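PDB 2P2V: alpha-2,3-sialyltransferase from Campylobacter jejuni, which probably transfers sialic acid from its CMP-activated donor to an acceptor sugar in alpha-2,3 linkage, this chain being the N-terminal, presumably catalytic, part of a longer protein. Local coordinates for residues S97-P102 against N145-S150; Y134-Y139 against I211-L216; Y36-R41 against L228-I233; I22-N27 against V152-I157. One frame throughout, in Å; residues are numbered along the deposited sequence.

Contact 1 (S97-P102 against N145-S150); sequences STFNLP and NKRITS. With CSF (cytidine-5'-monophosphate-3-fluoro-N-acetyl-neuraminic acid), chain O; EDO (1,2-ethanediol), chain D; EDO (1,2-ethanediol), chain K.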
# COMPACT_ATOMS: atom_id res chain seq x y z
N SER A 97 -14.65 -1.38 -17.43
CA SER A 97 -15.11 0.02 -17.39
C SER A 97 -15.43 0.49 -15.96
O SER A 97 -16.52 0.19 -15.39
CB SER A 97 -16.32 0.17 -18.29
OG SER A 97 -16.11 -0.37 -19.58
N THR A 98 -14.48 1.19 -15.36
CA THR A 98 -14.49 1.48 -13.94
C THR A 98 -14.27 2.96 -13.67
O THR A 98 -13.64 3.65 -14.47
CB THR A 98 -13.35 0.67 -13.21
OG1 THR A 98 -12.14 0.67 -14.01
CG2 THR A 98 -13.80 -0.82 -12.95
N PHE A 99 -14.71 3.43 -12.52
CA PHE A 99 -14.56 4.83 -12.13
C PHE A 99 -13.73 4.99 -10.86
O PHE A 99 -13.42 6.11 -10.52
CB PHE A 99 -15.95 5.49 -11.93
CG PHE A 99 -16.79 5.52 -13.18
CD1 PHE A 99 -17.79 4.57 -13.38
CD2 PHE A 99 -16.49 6.43 -14.22
CE1 PHE A 99 -18.54 4.53 -14.55
CE2 PHE A 99 -17.25 6.43 -15.40
CZ PHE A 99 -18.29 5.45 -15.56
N ASN A 100 -13.48 3.90 -10.09
CA ASN A 100 -12.85 3.94 -8.79
C ASN A 100 -13.67 4.83 -7.81
O ASN A 100 -13.21 5.85 -7.26
CB ASN A 100 -11.39 4.46 -8.87
CG ASN A 100 -10.60 4.26 -7.60
OD1 ASN A 100 -10.98 3.48 -6.73
ND2 ASN A 100 -9.42 4.98 -7.49
N LEU A 101 -14.95 4.44 -7.63
CA LEU A 101 -15.81 5.05 -6.66
C LEU A 101 -16.43 3.88 -5.89
O LEU A 101 -16.87 2.91 -6.50
CB LEU A 101 -16.94 5.81 -7.37
CG LEU A 101 -16.46 7.11 -8.05
CD1 LEU A 101 -17.51 7.72 -8.88
CD2 LEU A 101 -16.10 8.02 -6.93
N PRO A 102 -16.36 3.93 -4.57
CA PRO A 102 -16.66 2.74 -3.75
C PRO A 102 -18.14 2.35 -3.66
O PRO A 102 -18.46 1.26 -3.13
CB PRO A 102 -16.17 3.12 -2.38
CG PRO A 102 -16.30 4.67 -2.34
CD PRO A 102 -15.87 5.06 -3.75
N ASN A 145 -25.94 12.17 -9.61
CA ASN A 145 -26.39 10.85 -10.07
C ASN A 145 -26.49 10.77 -11.58
O ASN A 145 -27.41 10.18 -12.12
CB ASN A 145 -27.73 10.51 -9.39
CG ASN A 145 -28.14 9.07 -9.58
OD1 ASN A 145 -27.31 8.14 -9.58
ND2 ASN A 145 -29.45 8.86 -9.76
N LYS A 146 -25.54 11.39 -12.26
CA LYS A 146 -25.40 11.30 -13.70
C LYS A 146 -24.17 10.49 -14.07
O LYS A 146 -23.09 10.77 -13.55
CB LYS A 146 -25.28 12.71 -14.31
CG LYS A 146 -26.60 13.52 -14.29
CD LYS A 146 -26.58 14.64 -15.34
CE LYS A 146 -25.62 15.73 -15.00
NZ LYS A 146 -25.53 16.80 -16.09
N ARG A 147 -24.32 9.50 -14.94
CA ARG A 147 -23.20 8.64 -15.34
C ARG A 147 -23.11 8.51 -16.83
O ARG A 147 -24.12 8.36 -17.50
CB ARG A 147 -23.36 7.24 -14.72
CG ARG A 147 -22.23 6.26 -15.09
CD ARG A 147 -22.45 4.93 -14.32
NE ARG A 147 -22.67 5.13 -12.89
CZ ARG A 147 -23.06 4.16 -12.07
NH1 ARG A 147 -23.23 2.94 -12.56
NH2 ARG A 147 -23.26 4.38 -10.78
N ILE A 148 -21.88 8.49 -17.37
CA ILE A 148 -21.73 8.31 -18.79
C ILE A 148 -21.98 6.86 -19.17
O ILE A 148 -21.76 5.93 -18.35
CB ILE A 148 -20.33 8.75 -19.26
CG1 ILE A 148 -19.23 7.86 -18.64
CG2 ILE A 148 -20.12 10.32 -18.99
CD1 ILE A 148 -17.80 8.22 -19.19
N THR A 149 -22.46 6.63 -20.39
CA THR A 149 -22.64 5.26 -20.91
C THR A 149 -21.33 4.73 -21.43
O THR A 149 -20.36 5.50 -21.56
CB THR A 149 -23.71 5.22 -22.06
OG1 THR A 149 -23.28 6.09 -23.12
CG2 THR A 149 -25.03 5.70 -21.52
N SER A 150 -21.28 3.43 -21.74
CA SER A 150 -20.01 2.80 -22.18
C SER A 150 -19.51 3.40 -23.46
O SER A 150 -18.31 3.47 -23.64
CB SER A 150 -20.14 1.30 -22.38
OG SER A 150 -20.47 0.73 -21.11
C5A CSF O . -27.03 -1.27 -19.18
C4A CSF O . -27.26 0.00 -19.98
C2A CSF O . -24.85 -0.11 -20.86
O6A CSF O . -24.78 -1.37 -20.17
C6A CSF O . -25.99 -2.13 -19.92
C3A CSF O . -25.94 0.76 -20.23
O4A CSF O . -28.10 0.87 -19.25
N5A CSF O . -28.33 -1.98 -19.14
C7A CSF O . -25.60 -3.37 -19.13
C8A CSF O . -24.54 -4.17 -19.88
C9A CSF O . -24.05 -5.38 -19.05
O9A CSF O . -23.13 -6.20 -19.81
O8A CSF O . -25.09 -4.56 -21.18
O7A CSF O . -25.15 -2.96 -17.82
C1A CSF O . -23.55 0.66 -20.66
OBA CSF O . -23.57 1.88 -20.99
OAA CSF O . -22.55 0.06 -20.19
O1A CSF O . -25.01 -0.18 -22.30
O2A CSF O . -27.00 -1.23 -23.33
N1 CSF O . -26.40 2.10 -27.00
C2 CSF O . -27.21 3.21 -27.39
N3 CSF O . -28.52 3.03 -27.73
C4 CSF O . -29.05 1.79 -27.71
C5 CSF O . -28.27 0.68 -27.34
C6 CSF O . -26.93 0.87 -26.99
C3' CSF O . -24.15 1.93 -24.47
C2' CSF O . -24.72 3.03 -25.34
C1' CSF O . -24.97 2.31 -26.67
O4' CSF O . -24.26 1.05 -26.66
C4' CSF O . -23.54 0.91 -25.43
PA CSF O . -25.50 -1.40 -23.26
O5' CSF O . -24.93 -0.96 -24.72
C5' CSF O . -23.59 -0.53 -24.92
O3' CSF O . -23.12 2.43 -23.63
O2' CSF O . -23.74 4.09 -25.51
N4 CSF O . -30.36 1.58 -28.05
O2 CSF O . -26.71 4.37 -27.38
O3A CSF O . -24.85 -2.72 -22.95
C10 CSF O . -28.62 -2.69 -18.04
O10 CSF O . -27.85 -2.80 -17.07
C11 CSF O . -29.96 -3.38 -18.05
F3A CSF O . -25.43 1.22 -19.03
C1 EDO D . -19.48 1.89 -18.06
O1 EDO D . -20.04 1.41 -16.82
C2 EDO D . -19.96 3.31 -18.28
O2 EDO D . -21.11 3.55 -17.45
C1 EDO K . -23.68 0.89 -16.37
O1 EDO K . -22.86 1.81 -15.65
C2 EDO K . -24.78 0.37 -15.46
O2 EDO K . -25.84 1.34 -15.54
O HOH W 1 -18.49 -1.41 -20.45

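Contact 2 (Y134-Y139 against I211-L216); sequences YAYIKY and IEALKL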
# COMPACT_ATOMS: atom_id res chain seq x y z
N TYR A 134 -12.12 13.77 -15.84
CA TYR A 134 -12.30 12.81 -14.71
C TYR A 134 -12.93 13.49 -13.50
O TYR A 134 -13.84 12.94 -12.87
CB TYR A 134 -10.96 12.25 -14.31
CG TYR A 134 -10.99 11.02 -13.39
CD1 TYR A 134 -10.32 11.02 -12.18
CD2 TYR A 134 -11.54 9.82 -13.87
CE1 TYR A 134 -10.22 9.83 -11.40
CE2 TYR A 134 -11.49 8.62 -13.08
CZ TYR A 134 -10.83 8.65 -11.88
OH TYR A 134 -10.76 7.47 -11.12
N ALA A 135 -12.46 14.69 -13.14
CA ALA A 135 -13.09 15.44 -12.08
C ALA A 135 -14.52 15.82 -12.41
O ALA A 135 -15.40 15.82 -11.53
CB ALA A 135 -12.26 16.70 -11.71
N TYR A 136 -14.78 16.17 -13.67
CA TYR A 136 -16.14 16.53 -14.08
C TYR A 136 -17.11 15.34 -14.00
O TYR A 136 -18.25 15.46 -13.48
CB TYR A 136 -16.06 17.11 -15.53
CG TYR A 136 -17.30 16.97 -16.37
CD1 TYR A 136 -17.46 15.90 -17.21
CD2 TYR A 136 -18.30 17.96 -16.37
CE1 TYR A 136 -18.57 15.76 -18.00
CE2 TYR A 136 -19.45 17.84 -17.20
CZ TYR A 136 -19.55 16.72 -18.01
OH TYR A 136 -20.64 16.52 -18.83
N ILE A 137 -16.67 14.17 -14.45
CA ILE A 137 -17.60 12.97 -14.33
C ILE A 137 -17.79 12.55 -12.90
O ILE A 137 -18.90 12.11 -12.52
CB ILE A 137 -17.21 11.82 -15.28
CG1 ILE A 137 -15.84 11.14 -14.92
CG2 ILE A 137 -17.20 12.32 -16.77
CD1 ILE A 137 -15.51 9.86 -15.75
N LYS A 138 -16.76 12.66 -12.07
CA LYS A 138 -16.98 12.30 -10.64
C LYS A 138 -17.90 13.25 -9.93
O LYS A 138 -18.76 12.79 -9.14
CB LYS A 138 -15.64 12.14 -9.89
CG LYS A 138 -14.78 10.99 -10.50
CD LYS A 138 -13.83 10.50 -9.45
CE LYS A 138 -13.56 9.05 -9.71
NZ LYS A 138 -12.76 8.41 -8.68
N TYR A 139 -17.77 14.55 -10.21
CA TYR A 139 -18.61 15.56 -9.59
C TYR A 139 -20.07 15.27 -9.99
O TYR A 139 -20.98 15.24 -9.15
CB TYR A 139 -18.22 16.97 -10.06
CG TYR A 139 -19.07 18.08 -9.46
CD1 TYR A 139 -19.21 18.20 -8.07
CD2 TYR A 139 -19.71 19.05 -10.28
CE1 TYR A 139 -19.98 19.23 -7.51
CE2 TYR A 139 -20.48 20.09 -9.71
CZ TYR A 139 -20.63 20.16 -8.34
OH TYR A 139 -21.39 21.15 -7.72
N ILE A 211 -24.17 13.37 -24.63
CA ILE A 211 -23.78 14.42 -25.57
C ILE A 211 -22.92 15.52 -24.95
O ILE A 211 -21.90 15.84 -25.50
CB ILE A 211 -24.99 14.99 -26.43
CG1 ILE A 211 -25.61 13.86 -27.23
CG2 ILE A 211 -24.50 16.17 -27.36
CD1 ILE A 211 -26.99 14.20 -27.76
N GLU A 212 -23.31 16.07 -23.80
CA GLU A 212 -22.48 17.08 -23.14
C GLU A 212 -21.05 16.58 -22.83
O GLU A 212 -20.04 17.29 -23.05
CB GLU A 212 -23.16 17.49 -21.84
CG GLU A 212 -22.41 18.58 -21.07
CD GLU A 212 -23.04 18.75 -19.70
OE1 GLU A 212 -24.09 19.42 -19.62
OE2 GLU A 212 -22.50 18.18 -18.72
N ALA A 213 -20.96 15.35 -22.30
CA ALA A 213 -19.67 14.75 -21.98
C ALA A 213 -18.83 14.57 -23.22
O ALA A 213 -17.63 14.81 -23.19
CB ALA A 213 -19.87 13.39 -21.28
N LEU A 214 -19.46 14.11 -24.30
CA LEU A 214 -18.72 13.95 -25.59
C LEU A 214 -18.23 15.28 -26.15
O LEU A 214 -17.10 15.39 -26.64
CB LEU A 214 -19.62 13.28 -26.63
CG LEU A 214 -19.83 11.76 -26.56
CD1 LEU A 214 -20.97 11.31 -27.50
CD2 LEU A 214 -18.53 11.00 -26.88
N LYS A 215 -19.07 16.30 -26.07
CA LYS A 215 -18.67 17.66 -26.52
C LYS A 215 -17.54 18.21 -25.65
O LYS A 215 -16.61 18.83 -26.14
CB LYS A 215 -19.89 18.59 -26.52
CG LYS A 215 -20.89 18.28 -27.66
CD LYS A 215 -21.89 19.43 -27.86
CE LYS A 215 -23.10 19.35 -26.88
NZ LYS A 215 -24.41 19.89 -27.47
N LEU A 216 -17.60 17.92 -24.35
CA LEU A 216 -16.50 18.29 -23.45
C LEU A 216 -15.19 17.61 -23.76
O LEU A 216 -14.14 18.26 -23.71
CB LEU A 216 -16.87 18.13 -21.97
CG LEU A 216 -15.85 18.66 -20.95
CD1 LEU A 216 -15.66 20.22 -21.11
CD2 LEU A 216 -16.23 18.32 -19.50

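Contact 3 (Y36-R41 against L228-I233); sequences YKRLPR and LCDDSI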
# COMPACT_ATOMS: atom_id res chain seq x y z
N TYR A 36 -20.51 2.07 -44.69
CA TYR A 36 -19.11 1.67 -44.72
C TYR A 36 -18.27 2.54 -45.61
O TYR A 36 -17.05 2.56 -45.51
CB TYR A 36 -18.98 0.22 -45.11
CG TYR A 36 -19.57 -0.71 -44.05
CD1 TYR A 36 -18.84 -1.06 -42.90
CD2 TYR A 36 -20.84 -1.23 -44.20
CE1 TYR A 36 -19.41 -1.93 -41.90
CE2 TYR A 36 -21.41 -2.10 -43.21
CZ TYR A 36 -20.68 -2.43 -42.07
OH TYR A 36 -21.22 -3.28 -41.10
N LYS A 37 -18.93 3.30 -46.48
CA LYS A 37 -18.17 4.21 -47.36
C LYS A 37 -17.44 5.36 -46.61
O LYS A 37 -16.45 5.92 -47.11
CB LYS A 37 -19.12 4.75 -48.46
CG LYS A 37 -19.93 3.63 -49.14
CD LYS A 37 -20.86 4.18 -50.25
CE LYS A 37 -22.24 4.60 -49.69
NZ LYS A 37 -22.84 3.52 -48.83
N ARG A 38 -17.96 5.68 -45.41
CA ARG A 38 -17.47 6.73 -44.52
C ARG A 38 -16.34 6.31 -43.54
O ARG A 38 -15.75 7.17 -42.88
CB ARG A 38 -18.65 7.22 -43.66
CG ARG A 38 -19.91 7.67 -44.44
CD ARG A 38 -20.89 8.39 -43.53
NE ARG A 38 -22.20 8.61 -44.17
CZ ARG A 38 -22.42 9.57 -45.07
NH1 ARG A 38 -23.63 9.72 -45.62
NH2 ARG A 38 -21.42 10.39 -45.42
N LEU A 39 -16.05 5.01 -43.43
CA LEU A 39 -14.91 4.57 -42.59
C LEU A 39 -13.61 5.11 -43.17
O LEU A 39 -13.48 5.18 -44.41
CB LEU A 39 -14.85 3.05 -42.49
CG LEU A 39 -15.94 2.35 -41.65
CD1 LEU A 39 -15.93 0.82 -41.83
CD2 LEU A 39 -15.75 2.70 -40.19
N PRO A 40 -12.65 5.50 -42.31
CA PRO A 40 -11.34 5.86 -42.84
C PRO A 40 -10.61 4.63 -43.34
O PRO A 40 -11.03 3.51 -43.05
CB PRO A 40 -10.63 6.44 -41.62
CG PRO A 40 -11.23 5.66 -40.48
CD PRO A 40 -12.68 5.63 -40.84
N ARG A 41 -9.50 4.84 -44.05
CA ARG A 41 -8.66 3.74 -44.55
C ARG A 41 -8.09 2.85 -43.45
O ARG A 41 -7.99 1.64 -43.61
CB ARG A 41 -7.47 4.31 -45.33
CG ARG A 41 -7.68 4.42 -46.85
CD ARG A 41 -7.31 3.10 -47.62
NE ARG A 41 -6.28 2.25 -46.98
CZ ARG A 41 -5.00 2.60 -46.71
NH1 ARG A 41 -4.53 3.82 -46.97
NH2 ARG A 41 -4.19 1.73 -46.13
N LEU A 228 -21.16 7.60 -38.18
CA LEU A 228 -21.05 6.71 -39.34
C LEU A 228 -22.43 6.24 -39.85
O LEU A 228 -22.53 5.68 -40.95
CB LEU A 228 -20.20 5.47 -38.97
CG LEU A 228 -18.72 5.59 -38.63
CD1 LEU A 228 -18.21 4.22 -38.13
CD2 LEU A 228 -17.88 6.03 -39.82
N CYS A 229 -23.48 6.43 -39.06
CA CYS A 229 -24.80 5.89 -39.36
C CYS A 229 -25.76 7.01 -39.79
O CYS A 229 -26.13 7.86 -39.00
CB CYS A 229 -25.35 5.11 -38.16
SG CYS A 229 -24.07 3.91 -37.55
N ASP A 230 -26.09 7.02 -41.09
CA ASP A 230 -26.90 8.10 -41.69
C ASP A 230 -28.24 8.36 -41.05
O ASP A 230 -28.66 9.51 -40.90
CB ASP A 230 -27.11 7.81 -43.19
CG ASP A 230 -25.81 7.85 -43.97
OD1 ASP A 230 -24.75 7.52 -43.41
OD2 ASP A 230 -25.84 8.20 -45.17
N ASP A 231 -28.92 7.28 -40.68
CA ASP A 231 -30.29 7.36 -40.19
C ASP A 231 -30.43 7.34 -38.66
O ASP A 231 -31.53 7.10 -38.13
CB ASP A 231 -31.13 6.23 -40.81
CG ASP A 231 -31.26 6.37 -42.33
OD1 ASP A 231 -31.58 7.50 -42.79
OD2 ASP A 231 -31.04 5.35 -43.04
N SER A 232 -29.32 7.60 -37.96
CA SER A 232 -29.28 7.51 -36.50
C SER A 232 -29.37 8.88 -35.89
O SER A 232 -28.81 9.85 -36.44
CB SER A 232 -27.95 6.93 -36.05
OG SER A 232 -26.92 7.85 -36.39
N ILE A 233 -30.01 8.95 -34.73
CA ILE A 233 -30.07 10.14 -33.89
C ILE A 233 -28.71 10.84 -33.71
O ILE A 233 -28.61 12.08 -33.69
CB ILE A 233 -30.61 9.77 -32.49
CG1 ILE A 233 -32.12 9.53 -32.54
CG2 ILE A 233 -30.30 10.86 -31.49
CD1 ILE A 233 -32.92 10.67 -33.18

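Contact 4 (I22-N27 against V152-I157); sequences IIIAGN and VYMCAI. With CSF (cytidine-5'-monophosphate-3-fluoro-N-acetyl-neuraminic acid), chain O.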
# COMPACT_ATOMS: atom_id res chain seq x y z
N ILE A 22 -9.98 5.76 -34.48
CA ILE A 22 -10.62 4.70 -33.68
C ILE A 22 -12.09 4.67 -34.04
O ILE A 22 -12.72 5.71 -34.15
CB ILE A 22 -10.31 4.93 -32.15
CG1 ILE A 22 -10.87 3.76 -31.29
CG2 ILE A 22 -10.88 6.24 -31.64
CD1 ILE A 22 -10.16 2.46 -31.52
N ILE A 23 -12.64 3.47 -34.23
CA ILE A 23 -14.06 3.29 -34.40
C ILE A 23 -14.51 2.73 -33.06
O ILE A 23 -13.89 1.78 -32.56
CB ILE A 23 -14.38 2.25 -35.49
CG1 ILE A 23 -13.57 2.50 -36.78
CG2 ILE A 23 -15.89 2.15 -35.73
CD1 ILE A 23 -13.61 3.96 -37.27
N ILE A 24 -15.58 3.33 -32.54
CA ILE A 24 -16.13 3.04 -31.25
C ILE A 24 -17.58 2.68 -31.46
O ILE A 24 -18.38 3.51 -31.91
CB ILE A 24 -15.94 4.23 -30.27
CG1 ILE A 24 -14.44 4.49 -30.04
CG2 ILE A 24 -16.72 3.95 -28.97
CD1 ILE A 24 -14.11 5.66 -29.12
N ALA A 25 -17.93 1.42 -31.17
CA ALA A 25 -19.27 0.94 -31.43
C ALA A 25 -20.05 0.61 -30.18
O ALA A 25 -19.59 -0.18 -29.32
CB ALA A 25 -19.24 -0.22 -32.36
N GLY A 26 -21.22 1.23 -30.07
CA GLY A 26 -22.24 0.80 -29.11
C GLY A 26 -22.95 -0.40 -29.71
O GLY A 26 -22.58 -0.91 -30.79
N ASN A 27 -23.99 -0.86 -29.03
CA ASN A 27 -24.72 -2.00 -29.52
C ASN A 27 -26.17 -1.65 -29.87
O ASN A 27 -27.02 -2.52 -29.85
CB ASN A 27 -24.66 -3.16 -28.49
CG ASN A 27 -23.23 -3.61 -28.21
OD1 ASN A 27 -22.43 -3.84 -29.13
ND2 ASN A 27 -22.90 -3.71 -26.94
N VAL A 152 -19.52 6.60 -24.47
CA VAL A 152 -18.79 7.75 -23.97
C VAL A 152 -17.55 7.33 -23.21
O VAL A 152 -16.51 7.87 -23.42
CB VAL A 152 -19.67 8.68 -23.08
CG1 VAL A 152 -18.96 9.96 -22.63
CG2 VAL A 152 -20.95 9.07 -23.82
N TYR A 153 -17.65 6.31 -22.34
CA TYR A 153 -16.47 5.86 -21.60
C TYR A 153 -15.36 5.43 -22.54
O TYR A 153 -14.20 5.79 -22.34
CB TYR A 153 -16.90 4.66 -20.68
CG TYR A 153 -15.86 4.25 -19.68
CD1 TYR A 153 -15.91 4.71 -18.37
CD2 TYR A 153 -14.83 3.39 -20.05
CE1 TYR A 153 -14.92 4.34 -17.48
CE2 TYR A 153 -13.83 3.02 -19.16
CZ TYR A 153 -13.92 3.48 -17.88
OH TYR A 153 -12.96 3.11 -16.98
N MET A 154 -15.72 4.65 -23.56
CA MET A 154 -14.76 4.18 -24.55
C MET A 154 -14.10 5.36 -25.28
O MET A 154 -12.89 5.28 -25.63
CB MET A 154 -15.43 3.26 -25.58
CG MET A 154 -15.76 1.84 -24.99
SD MET A 154 -16.27 0.70 -26.28
CE MET A 154 -17.84 1.39 -26.62
N CYS A 155 -14.88 6.41 -25.53
CA CYS A 155 -14.27 7.65 -26.15
C CYS A 155 -13.19 8.27 -25.26
O CYS A 155 -12.11 8.65 -25.73
CB CYS A 155 -15.36 8.70 -26.43
SG CYS A 155 -16.46 8.24 -27.77
N ALA A 156 -13.50 8.39 -23.97
CA ALA A 156 -12.56 8.91 -22.98
C ALA A 156 -11.31 8.04 -22.96
O ALA A 156 -10.17 8.54 -22.97
CB ALA A 156 -13.29 9.02 -21.52
N ILE A 157 -11.49 6.71 -22.96
CA ILE A 157 -10.35 5.82 -22.94
C ILE A 157 -9.49 6.05 -24.20
O ILE A 157 -8.24 6.16 -24.10
CB ILE A 157 -10.80 4.31 -22.90
CG1 ILE A 157 -11.35 4.00 -21.50
CG2 ILE A 157 -9.60 3.41 -23.18
CD1 ILE A 157 -10.30 3.73 -20.43
C5A CSF O . -27.03 -1.27 -19.18
C4A CSF O . -27.26 0.00 -19.98
C2A CSF O . -24.85 -0.11 -20.86
O6A CSF O . -24.78 -1.37 -20.17
C6A CSF O . -25.99 -2.13 -19.92
C3A CSF O . -25.94 0.76 -20.23
O4A CSF O . -28.10 0.87 -19.25
N5A CSF O . -28.33 -1.98 -19.14
C7A CSF O . -25.60 -3.37 -19.13
C8A CSF O . -24.54 -4.17 -19.88
C9A CSF O . -24.05 -5.38 -19.05
O9A CSF O . -23.13 -6.20 -19.81
O8A CSF O . -25.09 -4.56 -21.18
O7A CSF O . -25.15 -2.96 -17.82
C1A CSF O . -23.55 0.66 -20.66
OBA CSF O . -23.57 1.88 -20.99
OAA CSF O . -22.55 0.06 -20.19
O1A CSF O . -25.01 -0.18 -22.30
O2A CSF O . -27.00 -1.23 -23.33
N1 CSF O . -26.40 2.10 -27.00
C2 CSF O . -27.21 3.21 -27.39
N3 CSF O . -28.52 3.03 -27.73
C4 CSF O . -29.05 1.79 -27.71
C5 CSF O . -28.27 0.68 -27.34
C6 CSF O . -26.93 0.87 -26.99
C3' CSF O . -24.15 1.93 -24.47
C2' CSF O . -24.72 3.03 -25.34
C1' CSF O . -24.97 2.31 -26.67
O4' CSF O . -24.26 1.05 -26.66
C4' CSF O . -23.54 0.91 -25.43
PA CSF O . -25.50 -1.40 -23.26
O5' CSF O . -24.93 -0.96 -24.72
C5' CSF O . -23.59 -0.53 -24.92
O3' CSF O . -23.12 2.43 -23.63
O2' CSF O . -23.74 4.09 -25.51
N4 CSF O . -30.36 1.58 -28.05
O2 CSF O . -26.71 4.37 -27.38
O3A CSF O . -24.85 -2.72 -22.95
C10 CSF O . -28.62 -2.69 -18.04
O10 CSF O . -27.85 -2.80 -17.07
C11 CSF O . -29.96 -3.38 -18.05
F3A CSF O . -25.43 1.22 -19.03

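Contact 1 (S97-P102 against N145-S150)
With CG of Phe-99 turned opposite its carbonyl carbon (chi1 -63°) and CG of Arg-147 anti to its backbone N (chi1 179°), the end of the ring comes up to the aliphatic stem of the arginine, CE1 of Phe-99 lying 3.9 Å from CD of Arg-147. The two loops belong to a Rossmann-like alpha/beta fold: 97-102 leaves strand 90-96, whereas the loop 145-150 leads into helix 150-161 at the sialic acid donor site. The phenyl plane and the guanidinium stand 46° apart, and the ring meets the methylenes; the polar end goes elsewhere, NE in a salt bridge to Glu-141. Arginine suits the place because it offers carbon to the ring while its charge is matched outside. Ile-148 approaches near the ring plane, CG1 4.0 Å from CZ of Phe-99; an aliphatic branch against a phenyl rim suits this buried spot. An ethanediol, probably from the crystallisation liquor, lies at the same rim and bonds through its O2 to Ile-148 O at 2.6 Å. Beyond it the loop becomes polar and grips the donor analogue. Thr-149, at the N-cap position, receives a bond on OG1 from ribose O2', and Ser-150 N gives a nearly straight bond of 2.9 Å to carboxylate OBA; an anion at a helix start would probably be stabilised. Ser-150 OG also meets carboxylate OAA, at a doubtfully short distance. One water joins the two loops, accepting from OG of Ser-97 at 2.7 Å and donating to OG of Ser-150 at 3.0 Å.

Contact 2 (Y134-Y139 against I211-L216)
The phenol ring of Tyr-136 has Leu-216 over one face, while Glu-212 and Ala-213 meet it at the edge. CD2 of Leu-216 stands above the middle of the ring, 3.5 Å from the centroid of Tyr-136 and 11° off the normal, a CH-pi contact in which a branched aliphatic tip covers one aromatic face. At the hydroxyl end, OH of Tyr-136 donates to OE2 of Glu-212 at 2.5 Å, a very short bond whose exact length is doubtful. The carboxylate oxygen lies in the plane of the ring, although the two flat groups themselves are turned 57° apart. An extended Glu-212 chain carries the acceptor out to that hydroxyl, at a solvent-exposed position that suits a charged residue. Ala-213, with its small CB 4.3 Å from CE1 of Tyr-136, lets the ring's edge come close to the opposite helix. Tyrosine therefore spans a wide gap: the helical segments 134-139 and 211-216 run nearly antiparallel (165°), their axes 11.6 Å apart at closest. Behind Ala-213 is Val-152 of helix 150-161, which follows 131-144 in the chain, whereas Lys-138 and Tyr-139 turn helix 131-144 toward Asn-115 and His-78 of the second subunit.

Contact 3 (Y36-R41 against L228-I233)
Arg-38, ending a short 3-10 turn (36-38), and Leu-228, just before the type I turn from Cys-229 to Ser-232, bring their CA atoms to 6.3 Å. The arginine chain runs extended from CG to NE and delivers its guanidinium side-on to Asp-230. NE of Arg-38 donates to OD1 of Asp-230 at 2.9 Å, and NH1 of Arg-38 to OD2 of Asp-230 at 2.7 Å, so two nitrogens hold the two oxygens in a bidentate salt bridge. It is not flat: the planes lie 40° apart. The oxygens stay close to the guanidinium plane, but OD1 is met on its syn side, and OD2 from above the carboxylate plane. The third nitrogen, NH2, is taken by Ser-241 O, which would help fix the rotation of the group. Aspartate suits the turn, its short stem holding the carboxylate near the backbone, where the longer arginine reaches it. The turn itself is tightened by OG of Ser-232, which donates to Cys-229 O at 2.7 Å. Beside the charged pair lies an apolar cluster. Leu-39 and Leu-228 cross at about a right angle, CD2 of Leu-39 meeting CD1 of Leu-228 at 3.6 Å, and CD2 of Leu-228 also rests 3.9 Å from Arg-38 O. Both leucines suit a buried place against Ile-23 of strand 21-25. The loop joining parallel strands 21-25 and 44-48 thus packs beside the loop leaving strand 224-227, next to Ile-23 and Tyr-167 of the parallel sheet of a Rossmann-like fold.

Contact 4 (I22-N27 against V152-I157)
Ile-24 and Met-154 lie alongside each other, pointing in opposing senses, the branched side chain of the strand against the long thioether of helix 150-161. The two arms of the isoleucine serve different partners. CG2, anti to the backbone N, meets CE of Met-154 at 3.7 Å and is equally near its CB, while the CG1 arm, chi1 -63°, sends CD1 to Cys-155, 3.6 Å from its CA and 3.7 Å from its SG. A beta-branched residue fits here because its two branches can meet two successive helix residues, Met-154 and Cys-155. The methionine is flexible enough to follow: a bend at chi3 (-72°) turns its methyl back, so that CE of Met-154 also lies 3.6 Å from Ala-25 O. Cysteine, small and only weakly polar, completes the buried surface and reaches Leu-168 and Leu-214 too. The strand 22-25 and helical segment 152-157 run nearly antiparallel, their axes 8.7 Å apart and at 159°. The strand then gives way to the donor site: Gly-26 places its CA 3.2 Å from ribose O4' of the bound CMP-sialic acid analogue, where there is little room for a side chain, and Asn-27 N donates to the same O4' at 3.1 Å, its ND2 being held by Cys-48 O. A central parallel strand, packed on a helix and ending in a loop that meets the nucleotide, is characteristic of Rossmann-like folds.

In the fold
From the N terminus, segment 22-27 opens the loop that contact 4 closes at 152-157, and 36-41 opens the longer one that contact 3 closes at 228-233; these two loops cross. Contact 1 (97-102 with 145-150) nests inside both. Contact 2, from 134-139 to 211-216, starts within the loop of contact 1 and ends beyond that of contact 4, so it crosses both while nesting in contact 3. In space, Lys-138 joins contact 2 to the loop of contact 1, and Tyr-153 joins contacts 1 and 4. Ile-23 links contact 4 to contact 3, about 15 Å away between centres. Sheet, helices and donor site are thus tied into one domain.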